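PDB 7CTQ: peptidyl tryptophan dihydroxylase from Pseudomonas putida, which uses bound FAD to dihydroxylate a peptidyl tryptophan, a step essential for making the tryptophylquinone cofactor of quinohemoprotein amine dehydrogenase. Local coordinates for residues F317-R322 with G342-Q347; A348-A353 with T379-L384. All coordinates share one frame; numbering follows the deposited sequence.

Contact 1: residues F317-R322 with G342-Q347; sequences FARIGR and GWPDMQ
The irregular segment 342-347 packs against helix 299-327 with CA atoms 6.3 Å apart at Arg322 and Trp343, and a cis peptide bond before Pro344 turns its chain. An Asx turn shapes this loop, and a salt-bridge network of Arg319, Arg322 and Asp345 ties it to the helix. In the Asx turn, OD1 of Asp345 accepts from the backbone N of Gln347, which comes from above the carboxylate plane. The same oxygen takes NE of Arg319 at 3.0 Å in a nearly straight bond (177°). NH2 of Arg319 reaches OD2 of Asp345 at 2.8 Å. This is a side-on grip, one nitrogen to each oxygen, both on syn lone pairs, with the two planes 18° apart. The amide of Gln347 stacks on one face of the Arg319 guanidinium, its NE2 offset toward the rim.

At the other end of the contact CB of Ala318 meets CZ3 of Trp343 at 3.5 Å and CD of Pro344 at 3.8 Å. Trp343 also touches Pro156 and Ala246. Arg322 joins the network by a long salt bridge, 3.6 Å from its NH1 to OD1 of Asp345; its hydrogen bonds across the contact go to backbone oxygens. NH1 gives one to O of Asp345, and this donor stands above the carbonyl plane. The chain of Arg322 bends at chi3 (71°), placing NE, and the guanidinium closes end-on around one atom: NH1 and NH2 of Arg322 each give a 2.9 Å hydrogen bond to O of Gln347, both on the same face of its carbonyl plane.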
ATOM      1  N   PHE A 317       2.654   8.145  -0.772  1.00 31.01           N
ATOM      2  CA  PHE A 317       2.977   7.236  -1.861  1.00 30.67           C
ATOM      3  C   PHE A 317       2.622   7.836  -3.214  1.00 31.00           C
ATOM      4  O   PHE A 317       3.334   7.593  -4.196  1.00 32.08           O
ATOM      5  CB  PHE A 317       2.289   5.889  -1.633  1.00 30.62           C
ATOM      6  CG  PHE A 317       2.742   5.199  -0.372  1.00 31.81           C
ATOM      7  CD1 PHE A 317       4.070   5.314   0.052  1.00 36.71           C
ATOM      8  CD2 PHE A 317       1.842   4.471   0.412  1.00 33.47           C
ATOM      9  CE1 PHE A 317       4.502   4.702   1.209  1.00 39.02           C
ATOM     10  CE2 PHE A 317       2.264   3.847   1.584  1.00 35.74           C
ATOM     11  CZ  PHE A 317       3.595   3.959   1.987  1.00 38.52           C
ATOM     12  N   ALA A 318       1.554   8.642  -3.284  1.00 32.11           N
ATOM     13  CA  ALA A 318       1.187   9.286  -4.545  1.00 29.32           C
ATOM     14  C   ALA A 318       2.269  10.254  -5.003  1.00 33.23           C
ATOM     15  O   ALA A 318       2.562  10.355  -6.202  1.00 30.03           O
ATOM     16  CB  ALA A 318      -0.146  10.023  -4.398  1.00 28.93           C
ATOM     17  N   ARG A 319       2.854  10.995  -4.059  1.00 27.90           N
ATOM     18  CA  ARG A 319       3.907  11.947  -4.395  1.00 31.72           C
ATOM     19  C   ARG A 319       5.213  11.249  -4.734  1.00 29.77           C
ATOM     20  O   ARG A 319       5.979  11.738  -5.571  1.00 33.30           O
ATOM     21  CB  ARG A 319       4.129  12.919  -3.238  1.00 31.37           C
ATOM     22  CG  ARG A 319       2.978  13.894  -3.049  1.00 33.90           C
ATOM     23  CD  ARG A 319       3.186  14.830  -1.839  1.00 33.96           C
ATOM     24  NE  ARG A 319       2.007  15.673  -1.662  1.00 34.73           N
ATOM     25  CZ  ARG A 319       1.227  15.696  -0.582  1.00 35.15           C
ATOM     26  NH1 ARG A 319       1.489  14.928   0.470  1.00 38.90           N
ATOM     27  NH2 ARG A 319       0.181  16.506  -0.555  1.00 39.25           N
ATOM     28  N   ILE A 320       5.498  10.130  -4.078  1.00 29.85           N
ATOM     29  CA  ILE A 320       6.674   9.357  -4.439  1.00 35.20           C
ATOM     30  C   ILE A 320       6.551   8.872  -5.873  1.00 35.47           C
ATOM     31  O   ILE A 320       7.495   8.976  -6.664  1.00 34.77           O
ATOM     32  CB  ILE A 320       6.864   8.199  -3.447  1.00 35.15           C
ATOM     33  CG1 ILE A 320       7.410   8.755  -2.129  1.00 35.16           C
ATOM     34  CG2 ILE A 320       7.798   7.143  -4.032  1.00 36.58           C
ATOM     35  CD1 ILE A 320       7.541   7.738  -1.038  1.00 42.73           C
ATOM     36  N   GLY A 321       5.363   8.390  -6.244  1.00 32.46           N
ATOM     37  CA  GLY A 321       5.138   7.972  -7.617  1.00 30.95           C
ATOM     38  C   GLY A 321       5.253   9.121  -8.597  1.00 36.83           C
ATOM     39  O   GLY A 321       5.866   8.981  -9.662  1.00 31.76           O
ATOM     40  N   ARG A 322       4.702  10.283  -8.228  1.00 35.57           N
ATOM     41  CA  ARG A 322       4.809  11.471  -9.069  1.00 32.92           C
ATOM     42  C   ARG A 322       6.261  11.788  -9.403  1.00 36.75           C
ATOM     43  O   ARG A 322       6.594  12.108 -10.552  1.00 38.01           O
ATOM     44  CB  ARG A 322       4.161  12.661  -8.358  1.00 31.10           C
ATOM     45  CG  ARG A 322       4.489  14.012  -8.987  1.00 37.11           C
ATOM     46  CD  ARG A 322       4.347  15.135  -7.974  1.00 35.31           C
ATOM     47  NE  ARG A 322       5.419  15.085  -6.990  1.00 35.07           N
ATOM     48  CZ  ARG A 322       5.364  15.667  -5.795  1.00 37.35           C
ATOM     49  NH1 ARG A 322       4.284  16.355  -5.436  1.00 35.64           N
ATOM     50  NH2 ARG A 322       6.390  15.561  -4.960  1.00 35.38           N
ATOM     51  N   GLY A 342       2.187  16.064 -12.287  1.00 41.73           N
ATOM     52  CA  GLY A 342       1.669  17.113 -11.430  1.00 40.99           C
ATOM     53  C   GLY A 342       0.616  16.624 -10.454  1.00 45.04           C
ATOM     54  O   GLY A 342      -0.027  17.429  -9.771  1.00 42.69           O
ATOM     55  N   TRP A 343       0.432  15.302 -10.370  1.00 31.89           N
ATOM     56  CA  TRP A 343      -0.572  14.747  -9.476  1.00 35.61           C
ATOM     57  C   TRP A 343       0.100  14.030  -8.305  1.00 41.98           C
ATOM     58  O   TRP A 343       1.101  13.335  -8.510  1.00 36.11           O
ATOM     59  CB  TRP A 343      -1.498  13.762 -10.213  1.00 30.54           C
ATOM     60  CG  TRP A 343      -2.654  13.397  -9.357  1.00 29.25           C
ATOM     61  CD1 TRP A 343      -3.835  14.091  -9.225  1.00 30.91           C
ATOM     62  CD2 TRP A 343      -2.719  12.309  -8.437  1.00 32.01           C
ATOM     63  NE1 TRP A 343      -4.639  13.469  -8.294  1.00 35.45           N
ATOM     64  CE2 TRP A 343      -3.980  12.377  -7.796  1.00 32.54           C
ATOM     65  CE3 TRP A 343      -1.850  11.260  -8.112  1.00 34.22           C
ATOM     66  CZ2 TRP A 343      -4.379  11.447  -6.843  1.00 29.81           C
ATOM     67  CZ3 TRP A 343      -2.257  10.332  -7.174  1.00 36.77           C
ATOM     68  CH2 TRP A 343      -3.512  10.434  -6.550  1.00 31.03           C
ATOM     69  N   PRO A 344      -0.426  14.152  -7.064  1.00 38.26           N
ATOM     70  CA  PRO A 344      -1.643  14.852  -6.617  1.00 37.43           C
ATOM     71  C   PRO A 344      -1.505  16.377  -6.563  1.00 42.07           C
ATOM     72  O   PRO A 344      -2.506  17.093  -6.664  1.00 47.04           O
ATOM     73  CB  PRO A 344      -1.872  14.274  -5.214  1.00 37.98           C
ATOM     74  CG  PRO A 344      -0.503  13.919  -4.732  1.00 34.97           C
ATOM     75  CD  PRO A 344       0.230  13.435  -5.952  1.00 34.23           C
ATOM     76  N   ASP A 345      -0.275  16.859  -6.422  1.00 36.37           N
ATOM     77  CA  ASP A 345       0.023  18.291  -6.365  1.00 39.01           C
ATOM     78  C   ASP A 345       1.518  18.447  -6.644  1.00 42.44           C
ATOM     79  O   ASP A 345       2.177  17.490  -7.066  1.00 39.91           O
ATOM     80  CB  ASP A 345      -0.379  18.870  -5.000  1.00 35.56           C
ATOM     81  CG  ASP A 345       0.102  18.004  -3.845  1.00 44.52           C
ATOM     82  OD1 ASP A 345       1.285  17.591  -3.870  1.00 37.83           O
ATOM     83  OD2 ASP A 345      -0.692  17.728  -2.921  1.00 46.03           O
ATOM     84  N   MET A 346       2.072  19.627  -6.361  1.00 35.60           N
ATOM     85  CA  MET A 346       3.511  19.821  -6.496  1.00 34.73           C
ATOM     86  C   MET A 346       4.215  19.966  -5.151  1.00 35.29           C
ATOM     87  O   MET A 346       5.346  20.454  -5.095  1.00 43.19           O
ATOM     88  CB  MET A 346       3.812  21.025  -7.388  1.00 49.22           C
ATOM     89  CG  MET A 346       3.563  20.796  -8.876  1.00 47.51           C
ATOM     90  SD  MET A 346       4.177  19.232  -9.554  1.00 54.54           S
ATOM     91  CE  MET A 346       5.901  19.245  -9.074  1.00 54.17           C
ATOM     92  N   GLN A 347       3.593  19.514  -4.069  1.00 43.53           N
ATOM     93  CA  GLN A 347       4.213  19.632  -2.757  1.00 48.52           C
ATOM     94  C   GLN A 347       5.425  18.711  -2.652  1.00 43.38           C
ATOM     95  O   GLN A 347       5.374  17.543  -3.058  1.00 37.64           O
ATOM     96  CB  GLN A 347       3.193  19.300  -1.670  1.00 38.66           C
ATOM     97  CG  GLN A 347       3.777  19.162  -0.280  1.00 49.20           C
ATOM     98  CD  GLN A 347       2.705  19.164   0.794  1.00 50.20           C
ATOM     99  OE1 GLN A 347       1.763  19.957   0.745  1.00 56.41           O
ATOM    100  NE2 GLN A 347       2.832  18.259   1.762  1.00 55.01           N
TER

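Contact 2: residues A348-A353 with T379-L384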
ATOM      1  N   ALA A 348       6.520  19.238  -2.106  1.00 36.96           N
ATOM      2  CA  ALA A 348       7.704  18.418  -1.878  1.00 40.95           C
ATOM      3  C   ALA A 348       7.399  17.320  -0.859  1.00 44.71           C
ATOM      4  O   ALA A 348       6.487  17.439  -0.033  1.00 46.15           O
ATOM      5  CB  ALA A 348       8.869  19.286  -1.397  1.00 43.93           C
ATOM      6  N   LEU A 349       8.176  16.233  -0.922  1.00 37.15           N
ATOM      7  CA  LEU A 349       7.984  15.135   0.033  1.00 44.22           C
ATOM      8  C   LEU A 349       8.307  15.550   1.466  1.00 49.77           C
ATOM      9  O   LEU A 349       7.664  15.068   2.410  1.00 45.51           O
ATOM     10  CB  LEU A 349       8.833  13.924  -0.358  1.00 46.69           C
ATOM     11  CG  LEU A 349       8.161  12.788  -1.138  1.00 50.32           C
ATOM     12  CD1 LEU A 349       6.922  12.251  -0.415  1.00 45.42           C
ATOM     13  CD2 LEU A 349       7.803  13.239  -2.538  1.00 53.87           C
ATOM     14  N   HIS A 350       9.298  16.418   1.663  1.00 44.81           N
ATOM     15  CA  HIS A 350       9.561  17.009   2.973  1.00 58.22           C
ATOM     16  C   HIS A 350       9.165  18.481   2.915  1.00 46.43           C
ATOM     17  O   HIS A 350       9.816  19.277   2.232  1.00 48.98           O
ATOM     18  CB  HIS A 350      11.025  16.841   3.381  1.00 64.30           C
ATOM     19  CG  HIS A 350      11.270  17.058   4.844  1.00 69.32           C
ATOM     20  ND1 HIS A 350      12.445  16.696   5.467  1.00 73.95           N
ATOM     21  CD2 HIS A 350      10.486  17.603   5.808  1.00 71.40           C
ATOM     22  CE1 HIS A 350      12.377  17.007   6.751  1.00 83.58           C
ATOM     23  NE2 HIS A 350      11.198  17.559   6.984  1.00 79.95           N
ATOM     24  N   VAL A 351       8.094  18.839   3.621  1.00 39.64           N
ATOM     25  CA  VAL A 351       7.580  20.201   3.561  1.00 43.83           C
ATOM     26  C   VAL A 351       8.485  21.136   4.362  1.00 46.71           C
ATOM     27  O   VAL A 351       9.181  20.722   5.301  1.00 41.22           O
ATOM     28  CB  VAL A 351       6.132  20.246   4.085  1.00 47.67           C
ATOM     29  CG1 VAL A 351       6.132  20.083   5.553  1.00 42.47           C
ATOM     30  CG2 VAL A 351       5.447  21.553   3.739  1.00 45.59           C
ATOM     31  N   ALA A 352       8.466  22.415   3.990  1.00 31.83           N
ATOM     32  CA  ALA A 352       9.241  23.429   4.695  1.00 30.79           C
ATOM     33  C   ALA A 352       8.639  23.732   6.065  1.00 29.20           C
ATOM     34  O   ALA A 352       7.418  23.730   6.235  1.00 37.72           O
ATOM     35  CB  ALA A 352       9.301  24.705   3.854  1.00 39.57           C
ATOM     36  N   ALA A 353       9.504  24.014   7.040  1.00 28.75           N
ATOM     37  CA  ALA A 353       9.057  24.391   8.375  1.00 33.76           C
ATOM     38  C   ALA A 353       8.350  25.746   8.364  1.00 39.63           C
ATOM     39  O   ALA A 353       8.616  26.613   7.527  1.00 34.12           O
ATOM     40  CB  ALA A 353      10.241  24.441   9.351  1.00 31.27           C
ATOM     41  N   THR A 379       2.576  20.343  13.269  1.00 32.71           N
ATOM     42  CA  THR A 379       3.531  21.122  12.496  1.00 31.18           C
ATOM     43  C   THR A 379       3.274  20.929  11.005  1.00 38.99           C
ATOM     44  O   THR A 379       2.527  20.036  10.582  1.00 31.56           O
ATOM     45  CB  THR A 379       4.978  20.711  12.807  1.00 35.42           C
ATOM     46  OG1 THR A 379       5.257  19.458  12.169  1.00 35.59           O
ATOM     47  CG2 THR A 379       5.233  20.605  14.314  1.00 32.99           C
ATOM     48  N   ALA A 380       3.942  21.765  10.204  1.00 33.84           N
ATOM     49  CA  ALA A 380       3.865  21.629   8.755  1.00 38.33           C
ATOM     50  C   ALA A 380       4.273  20.228   8.305  1.00 32.84           C
ATOM     51  O   ALA A 380       3.612  19.624   7.452  1.00 38.96           O
ATOM     52  CB  ALA A 380       4.749  22.693   8.091  1.00 40.60           C
ATOM     53  N   ASP A 381       5.354  19.685   8.879  1.00 33.99           N
ATOM     54  CA  ASP A 381       5.863  18.387   8.457  1.00 39.87           C
ATOM     55  C   ASP A 381       5.094  17.230   9.074  1.00 43.70           C
ATOM     56  O   ASP A 381       5.120  16.126   8.520  1.00 34.04           O
ATOM     57  CB  ASP A 381       7.349  18.256   8.802  1.00 47.24           C
ATOM     58  CG  ASP A 381       7.943  16.929   8.354  1.00 65.31           C
ATOM     59  OD1 ASP A 381       7.774  16.573   7.164  1.00 59.52           O
ATOM     60  OD2 ASP A 381       8.568  16.240   9.198  1.00 66.27           O
ATOM     61  N   GLN A 382       4.409  17.456  10.196  1.00 35.48           N
ATOM     62  CA  GLN A 382       3.612  16.426  10.867  1.00 33.57           C
ATOM     63  C   GLN A 382       2.187  16.935  11.057  1.00 30.36           C
ATOM     64  O   GLN A 382       1.822  17.398  12.145  1.00 35.43           O
ATOM     65  CB  GLN A 382       4.248  16.041  12.203  1.00 39.09           C
ATOM     66  CG  GLN A 382       5.774  16.025  12.188  1.00 41.62           C
ATOM     67  CD  GLN A 382       6.329  14.635  11.941  1.00 49.48           C
ATOM     68  OE1 GLN A 382       5.594  13.652  11.968  1.00 54.69           O
ATOM     69  NE2 GLN A 382       7.633  14.549  11.680  1.00 61.27           N
ATOM     70  N   PRO A 383       1.356  16.880  10.012  1.00 31.16           N
ATOM     71  CA  PRO A 383      -0.045  17.316  10.160  1.00 34.40           C
ATOM     72  C   PRO A 383      -0.813  16.531  11.224  1.00 28.74           C
ATOM     73  O   PRO A 383      -1.840  17.014  11.707  1.00 33.56           O
ATOM     74  CB  PRO A 383      -0.651  17.067   8.767  1.00 35.42           C
ATOM     75  CG  PRO A 383       0.467  16.637   7.886  1.00 39.78           C
ATOM     76  CD  PRO A 383       1.596  16.182   8.737  1.00 38.14           C
ATOM     77  N   LEU A 384      -0.358  15.335  11.584  1.00 30.73           N
ATOM     78  CA  LEU A 384      -1.065  14.496  12.544  1.00 37.43           C
ATOM     79  C   LEU A 384      -0.510  14.655  13.951  1.00 33.94           C
ATOM     80  O   LEU A 384      -1.059  14.084  14.898  1.00 33.10           O
ATOM     81  CB  LEU A 384      -1.011  13.025  12.092  1.00 32.20           C
ATOM     82  CG  LEU A 384      -1.676  12.743  10.727  1.00 30.65           C
ATOM     83  CD1 LEU A 384      -1.946  11.255  10.492  1.00 35.89           C
ATOM     84  CD2 LEU A 384      -2.964  13.530  10.526  1.00 31.68           C
TER
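The imidazole of His350 and the carboxylate of Asp381 are the flat groups that meet, with their planes 37° apart and the side chains crossing at about a right angle. OD1 of Asp381 lies 3.2 Å from CD2 of His350. NE2 of His350 is 3.6 Å from the same OD1. CG of Asp381 is anti to its backbone N (chi1 -179°), a position from which the carboxylate meets the ring of His350.

Next along the chain, Val351 points its side chain at the turn. Its CG1 lies 3.2 Å from O of Ala380 and 3.4 Å from CA of Asp381. In return CB of Ala380 touches O of Ala352 at 3.4 Å. No hydrogen bond joins the two segments. An alanine in place of Asp381 would probably leave the His350 ring without its acidic neighbour and freer to turn.

The turn is braced from within: OG1 of Thr379 accepts from N of Gln382 at 2.9 Å. O of Pro383 is hydrogen-bonded to NH1 of Arg363. This is a surface contact between two loops, and the turn at 379-382, which follows strand 370-378, is an ST motif.

The two contacts follow each other along the chain, contact 1 closing at 347 and contact 2 opening at 348. Their centres are 14 Å apart, on the same side of the chain's centre. One loop, between helix 335-341 and strand 359-367, supplies a segment to each. Helix 299-327 is shared ground: contact 1 is built on it, and Leu349 and Pro383 of contact 2 touch it. Leu349 makes the direct join, its CD2 lying 3.8 Å from CB of Arg319. Contact 1 is partly buried, and the side chain of Ala318 is about 13 Å from the bound FAD, while contact 2 is at the surface. The loop thus runs from helix 335-341 to strand 359-367, next in the chain to strand 370-378.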